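Local coordinates for protein tRNA (Adenine(22)-N(1))-methyltransferase (Mycoplasma capricolum subsp. capricolum, PDB 6QE6) that probably methylates N1 of adenine 22 in tRNA, using a cofactor whose product, S-adenosyl-L-homocysteine, is bound here, at residues D108-C113 against Q129-Y134; N208-L213 against K236-I241. All blocks are in the same frame, centred on the assembly; numbering follows the deposited sequence.

Contact 1. Residues D108-C113 against Q129-Y134. With SAH (S-adenosyl-L-homocysteine), chain C.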
# COMPACT_ATOMS: atom_id res chain seq x y z
N ASP A 108 -15.70 2.16 2.72
CA ASP A 108 -15.20 3.14 1.76
C ASP A 108 -13.73 2.89 1.44
O ASP A 108 -13.32 2.92 0.27
CB ASP A 108 -15.40 4.55 2.30
CG ASP A 108 -16.86 4.91 2.47
OD1 ASP A 108 -17.43 5.54 1.56
OD2 ASP A 108 -17.46 4.55 3.51
N TYR A 109 -12.91 2.65 2.46
CA TYR A 109 -11.48 2.49 2.25
C TYR A 109 -10.97 1.37 3.13
O TYR A 109 -11.14 1.40 4.35
CB TYR A 109 -10.70 3.75 2.60
CG TYR A 109 -10.91 4.95 1.72
CD1 TYR A 109 -10.08 5.19 0.63
CD2 TYR A 109 -11.89 5.90 2.03
CE1 TYR A 109 -10.24 6.32 -0.16
CE2 TYR A 109 -12.07 7.03 1.24
CZ TYR A 109 -11.24 7.23 0.15
OH TYR A 109 -11.40 8.35 -0.61
N VAL A 110 -10.31 0.41 2.51
CA VAL A 110 -9.47 -0.53 3.25
C VAL A 110 -8.04 -0.03 3.16
O VAL A 110 -7.54 0.26 2.06
CB VAL A 110 -9.62 -1.95 2.69
CG1 VAL A 110 -8.53 -2.82 3.25
CG2 VAL A 110 -11.01 -2.48 3.05
N THR A 111 -7.39 0.13 4.31
CA THR A 111 -5.99 0.50 4.36
C THR A 111 -5.17 -0.69 4.82
O THR A 111 -5.58 -1.43 5.73
CB THR A 111 -5.72 1.71 5.27
OG1 THR A 111 -6.17 1.43 6.61
CG2 THR A 111 -6.43 2.94 4.73
N ILE A 112 -4.04 -0.89 4.15
CA ILE A 112 -3.09 -1.95 4.46
C ILE A 112 -1.73 -1.28 4.47
O ILE A 112 -1.23 -0.86 3.42
CB ILE A 112 -3.12 -3.08 3.43
CG1 ILE A 112 -4.55 -3.60 3.25
CG2 ILE A 112 -2.18 -4.18 3.85
CD1 ILE A 112 -4.75 -4.45 2.01
N CYS A 113 -1.13 -1.17 5.66
CA CYS A 113 0.13 -0.45 5.81
C CYS A 113 1.15 -1.30 6.55
O CYS A 113 0.81 -2.00 7.51
CB CYS A 113 -0.09 0.88 6.55
SG CYS A 113 -1.44 1.87 5.82
N GLN A 129 -17.08 -7.10 -2.76
CA GLN A 129 -17.84 -6.00 -3.34
C GLN A 129 -18.24 -4.95 -2.30
O GLN A 129 -18.59 -3.83 -2.67
CB GLN A 129 -19.07 -6.56 -4.06
CG GLN A 129 -20.33 -6.59 -3.22
CD GLN A 129 -21.12 -5.27 -3.30
OE1 GLN A 129 -21.05 -4.57 -4.32
NE2 GLN A 129 -21.84 -4.93 -2.21
N LYS A 130 -18.17 -5.29 -1.00
CA LYS A 130 -18.37 -4.29 0.04
C LYS A 130 -17.30 -3.20 0.05
O LYS A 130 -17.52 -2.14 0.64
CB LYS A 130 -18.38 -4.96 1.41
CG LYS A 130 -19.58 -5.86 1.66
CD LYS A 130 -19.47 -6.50 3.02
CE LYS A 130 -20.73 -7.23 3.38
NZ LYS A 130 -20.69 -7.73 4.78
N ILE A 131 -16.14 -3.44 -0.57
CA ILE A 131 -14.99 -2.54 -0.47
C ILE A 131 -14.92 -1.67 -1.71
O ILE A 131 -14.94 -2.17 -2.84
CB ILE A 131 -13.69 -3.34 -0.31
CG1 ILE A 131 -13.71 -4.15 0.98
CG2 ILE A 131 -12.50 -2.41 -0.42
CD1 ILE A 131 -12.95 -5.45 0.88
N SER A 132 -14.78 -0.35 -1.51
CA SER A 132 -14.74 0.57 -2.64
C SER A 132 -13.34 1.03 -3.02
O SER A 132 -13.11 1.33 -4.19
CB SER A 132 -15.61 1.81 -2.35
OG SER A 132 -16.96 1.55 -2.67
N ASN A 133 -12.41 1.14 -2.07
CA ASN A 133 -11.09 1.71 -2.33
C ASN A 133 -10.07 1.07 -1.42
O ASN A 133 -10.37 0.70 -0.29
CB ASN A 133 -11.01 3.22 -2.10
CG ASN A 133 -12.01 3.99 -2.90
OD1 ASN A 133 -11.77 4.31 -4.07
ND2 ASN A 133 -13.12 4.32 -2.27
N TYR A 134 -8.85 0.95 -1.92
CA TYR A 134 -7.71 0.55 -1.12
C TYR A 134 -6.74 1.71 -1.05
O TYR A 134 -6.52 2.40 -2.05
CB TYR A 134 -7.00 -0.67 -1.70
CG TYR A 134 -7.82 -1.93 -1.61
CD1 TYR A 134 -7.79 -2.71 -0.46
CD2 TYR A 134 -8.64 -2.32 -2.66
CE1 TYR A 134 -8.54 -3.85 -0.37
CE2 TYR A 134 -9.39 -3.47 -2.58
CZ TYR A 134 -9.34 -4.23 -1.44
OH TYR A 134 -10.09 -5.38 -1.35
N SAH C . -0.39 -0.81 10.43
CA SAH C . 0.80 -0.45 11.20
CB SAH C . 1.49 -1.71 11.74
CG SAH C . 2.12 -2.65 10.71
SD SAH C . 3.03 -4.00 11.50
C SAH C . 1.78 0.38 10.36
O SAH C . 1.73 0.37 9.13
OXT SAH C . 2.64 1.08 10.91
C5' SAH C . 2.14 -5.24 10.53
C4' SAH C . 0.90 -5.75 11.26
O4' SAH C . 0.14 -6.53 10.37
C3' SAH C . 1.25 -6.67 12.42
O3' SAH C . 0.57 -6.24 13.58
C2' SAH C . 0.74 -8.04 12.00
O2' SAH C . 0.23 -8.71 13.12
C1' SAH C . -0.33 -7.70 10.99
N9 SAH C . -0.52 -8.72 9.96
C8 SAH C . 0.45 -9.46 9.34
N7 SAH C . -0.17 -10.27 8.44
C5 SAH C . -1.48 -10.04 8.47
C6 SAH C . -2.54 -10.60 7.77
N6 SAH C . -2.34 -11.54 6.85
N1 SAH C . -3.82 -10.16 8.03
C2 SAH C . -4.05 -9.18 8.97
N3 SAH C . -2.98 -8.64 9.67
C4 SAH C . -1.72 -9.07 9.41
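Val110 and Asn133 make the backbone link between two neighbouring parallel strands: Val110 N donates to Asn133 O at 2.8 Å. The same carbonyl also receives a CA-H...O contact from Tyr109 CA. One residue on, Tyr134 CA lies 3.2 Å from Val110 O in a second contact of this kind, and Val110 also has a backbone hydrogen bond with Ile135, further along the partner strand. A second hydrogen bond between the segments comes from a side chain. Asn133 ND2 donates to Asp108 O at 2.9 Å, with 160° at the hydrogen; the oxygen lies close to the plane of the amide, while the donor is tilted from the carbonyl plane. With CG of Asn133 anti to its own carbonyl carbon (chi1 -57°), ND2 also lies over one face of the Tyr109 ring, toward its rim, while Asn133 CB comes 3.5 Å from Tyr109 CD1 and the amide plane is turned 29° from the ring. The carboxylate of Asp108 is satisfied outside the contact, OD2 accepting from the backbone N of Thr37 and Ala38.

The face that carries Val110 and Tyr134 makes mainly apolar contacts. Val110 lies alongside Tyr134, CB to CD1 3.7 Å, and its CG2 meets CG2 of Ile131, which itself sits over the rim of one face of the Tyr134 ring. The phenol hydroxyl is hydrogen-bonded to Asp127.

Further along strand 109-115, Cys113 belongs to the cofactor pocket, and its O takes a weak hydrogen bond from the amino nitrogen of S-adenosyl-L-homocysteine. The pairing is that of a beta-alpha-beta unit, strand 109-115, helix 117-124 and strand 133-138, with strand 36-42 flanking 109-115 and helix 24-31 packing against Thr111 and Cys113.

Contact 2. Residues N208-L213 against K236-I241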
# COMPACT_ATOMS: atom_id res chain seq x y z
N ASN A 208 20.29 3.94 -7.49
CA ASN A 208 20.96 3.04 -6.55
C ASN A 208 20.63 1.58 -6.84
O ASN A 208 21.48 0.70 -6.63
CB ASN A 208 20.62 3.39 -5.10
CG ASN A 208 21.52 2.63 -4.09
OD1 ASN A 208 22.76 2.76 -4.13
ND2 ASN A 208 20.91 1.84 -3.21
N GLU A 209 19.41 1.31 -7.34
CA GLU A 209 19.07 -0.03 -7.79
C GLU A 209 19.96 -0.48 -8.96
O GLU A 209 20.39 -1.63 -9.01
CB GLU A 209 17.59 -0.08 -8.17
CG GLU A 209 16.88 -1.37 -7.80
CD GLU A 209 17.08 -1.75 -6.33
OE1 GLU A 209 16.53 -1.05 -5.45
OE2 GLU A 209 17.80 -2.75 -6.06
N ILE A 210 20.26 0.43 -9.89
CA ILE A 210 21.15 0.08 -10.99
C ILE A 210 22.54 -0.27 -10.46
O ILE A 210 23.17 -1.24 -10.92
CB ILE A 210 21.22 1.22 -12.03
CG1 ILE A 210 19.91 1.31 -12.81
CG2 ILE A 210 22.36 0.99 -13.02
CD1 ILE A 210 19.93 2.38 -13.89
N SER A 211 23.04 0.48 -9.47
CA SER A 211 24.35 0.19 -8.90
C SER A 211 24.38 -1.20 -8.27
O SER A 211 25.34 -1.96 -8.45
CB SER A 211 24.73 1.23 -7.85
OG SER A 211 24.88 2.48 -8.46
N ASN A 212 23.35 -1.54 -7.50
CA ASN A 212 23.35 -2.84 -6.87
C ASN A 212 23.33 -3.95 -7.92
O ASN A 212 24.05 -4.95 -7.79
CB ASN A 212 22.18 -2.94 -5.89
CG ASN A 212 22.37 -2.03 -4.66
OD1 ASN A 212 23.50 -1.73 -4.24
ND2 ASN A 212 21.26 -1.60 -4.07
N LEU A 213 22.56 -3.76 -9.00
CA LEU A 213 22.49 -4.76 -10.07
C LEU A 213 23.81 -4.88 -10.82
O LEU A 213 24.20 -5.98 -11.24
CB LEU A 213 21.36 -4.40 -11.03
CG LEU A 213 19.92 -4.45 -10.51
CD1 LEU A 213 18.94 -3.93 -11.58
CD2 LEU A 213 19.58 -5.87 -10.06
N LYS A 236 15.59 -1.47 -18.30
CA LYS A 236 14.22 -1.01 -18.07
C LYS A 236 14.22 0.18 -17.13
O LYS A 236 13.55 1.19 -17.40
CB LYS A 236 13.36 -2.16 -17.55
CG LYS A 236 12.54 -2.82 -18.67
CD LYS A 236 12.29 -4.31 -18.46
CE LYS A 236 11.65 -4.62 -17.12
NZ LYS A 236 11.14 -6.02 -17.05
N ILE A 237 15.01 0.11 -16.05
CA ILE A 237 15.09 1.20 -15.08
C ILE A 237 15.60 2.46 -15.76
O ILE A 237 15.06 3.56 -15.56
CB ILE A 237 15.99 0.82 -13.89
CG1 ILE A 237 15.45 -0.40 -13.13
CG2 ILE A 237 16.14 2.00 -12.94
CD1 ILE A 237 16.32 -0.80 -11.96
N ARG A 238 16.67 2.33 -16.53
CA ARG A 238 17.27 3.48 -17.19
C ARG A 238 16.27 4.13 -18.15
O ARG A 238 16.20 5.36 -18.24
CB ARG A 238 18.54 3.06 -17.93
CG ARG A 238 19.11 4.15 -18.81
CD ARG A 238 19.48 5.34 -17.97
NE ARG A 238 20.47 4.96 -16.97
CZ ARG A 238 20.63 5.59 -15.81
NH1 ARG A 238 19.85 6.62 -15.48
NH2 ARG A 238 21.57 5.17 -14.96
N LYS A 239 15.50 3.32 -18.87
CA LYS A 239 14.45 3.88 -19.71
C LYS A 239 13.45 4.65 -18.86
O LYS A 239 13.15 5.82 -19.14
CB LYS A 239 13.77 2.78 -20.53
CG LYS A 239 14.65 2.25 -21.66
CD LYS A 239 13.93 1.28 -22.59
CE LYS A 239 14.89 0.20 -23.12
NZ LYS A 239 14.19 -0.99 -23.69
N TYR A 240 12.95 4.02 -17.79
CA TYR A 240 11.94 4.68 -16.97
C TYR A 240 12.50 5.95 -16.33
O TYR A 240 11.83 6.98 -16.31
CB TYR A 240 11.40 3.73 -15.90
CG TYR A 240 10.34 4.37 -15.02
CD1 TYR A 240 9.00 4.37 -15.40
CD2 TYR A 240 10.68 5.00 -13.82
CE1 TYR A 240 8.01 4.95 -14.59
CE2 TYR A 240 9.71 5.60 -13.00
CZ TYR A 240 8.38 5.57 -13.39
OH TYR A 240 7.42 6.16 -12.60
N ILE A 241 13.73 5.89 -15.81
CA ILE A 241 14.36 7.10 -15.30
C ILE A 241 14.32 8.19 -16.36
O ILE A 241 13.95 9.34 -16.08
CB ILE A 241 15.81 6.82 -14.84
CG1 ILE A 241 15.82 5.93 -13.60
CG2 ILE A 241 16.51 8.14 -14.50
CD1 ILE A 241 17.21 5.68 -13.04
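Ile210 and Ile237 are the nearest residues, by CA, of segments 208-213 and 236-241, whose nearly antiparallel helical axes approach to 10.5 Å at 163°. Their side chains slide past each other in opposite directions, CG1 of Ile210 lying 3.8 Å from CG2 of Ile237. In Ile237, CG1 stands anti to the carbonyl carbon (chi1 -61°) and the extended chain carries CD1 toward the other helix. There it meets CD1 of Leu213 tip to tip at 4.1 Å and also touches CB of Glu209, whose chain then bends away at chi2. The CD1 of Ile210 stays near Ile237 CG2 and also lies over one face of the Arg238 guanidinium, 3.4 Å from NH2, the Ile210 and Arg238 side chains crossing at about a right angle.

Bends at chi2 and chi3 fold Arg238 back toward helix 200-217, and a salt bridge from NH1 to Glu207 helps hold the guanidinium there. Leu206 and Phe190 touch Ile237, while Ile234 packs on both Ile210 and Leu213. Between these two segments the helices therefore join through hydrocarbon alone at the centre, with charge at the margin, where the methyl-covered guanidinium keeps its salt bridge to Glu207.

Contact 1 has its centre about 11 Å from the centre of the chain, in the sheet that carries the cofactor pocket, and joins strands; four of its eight touching residues are buried. Contact 2, centred about 22 Å from the chain's centre and away from the annotated sites, joins two helices near the C-terminus. The two share no helix or strand, follow one another along the chain, and lie on opposite sides of its centre, with nearest atoms about 18 Å apart. Contact 1 combines hydrogen bonds with apolar packing, whereas contact 2 has only side-chain packing between its segments, with a charged margin and two of six touching residues buried.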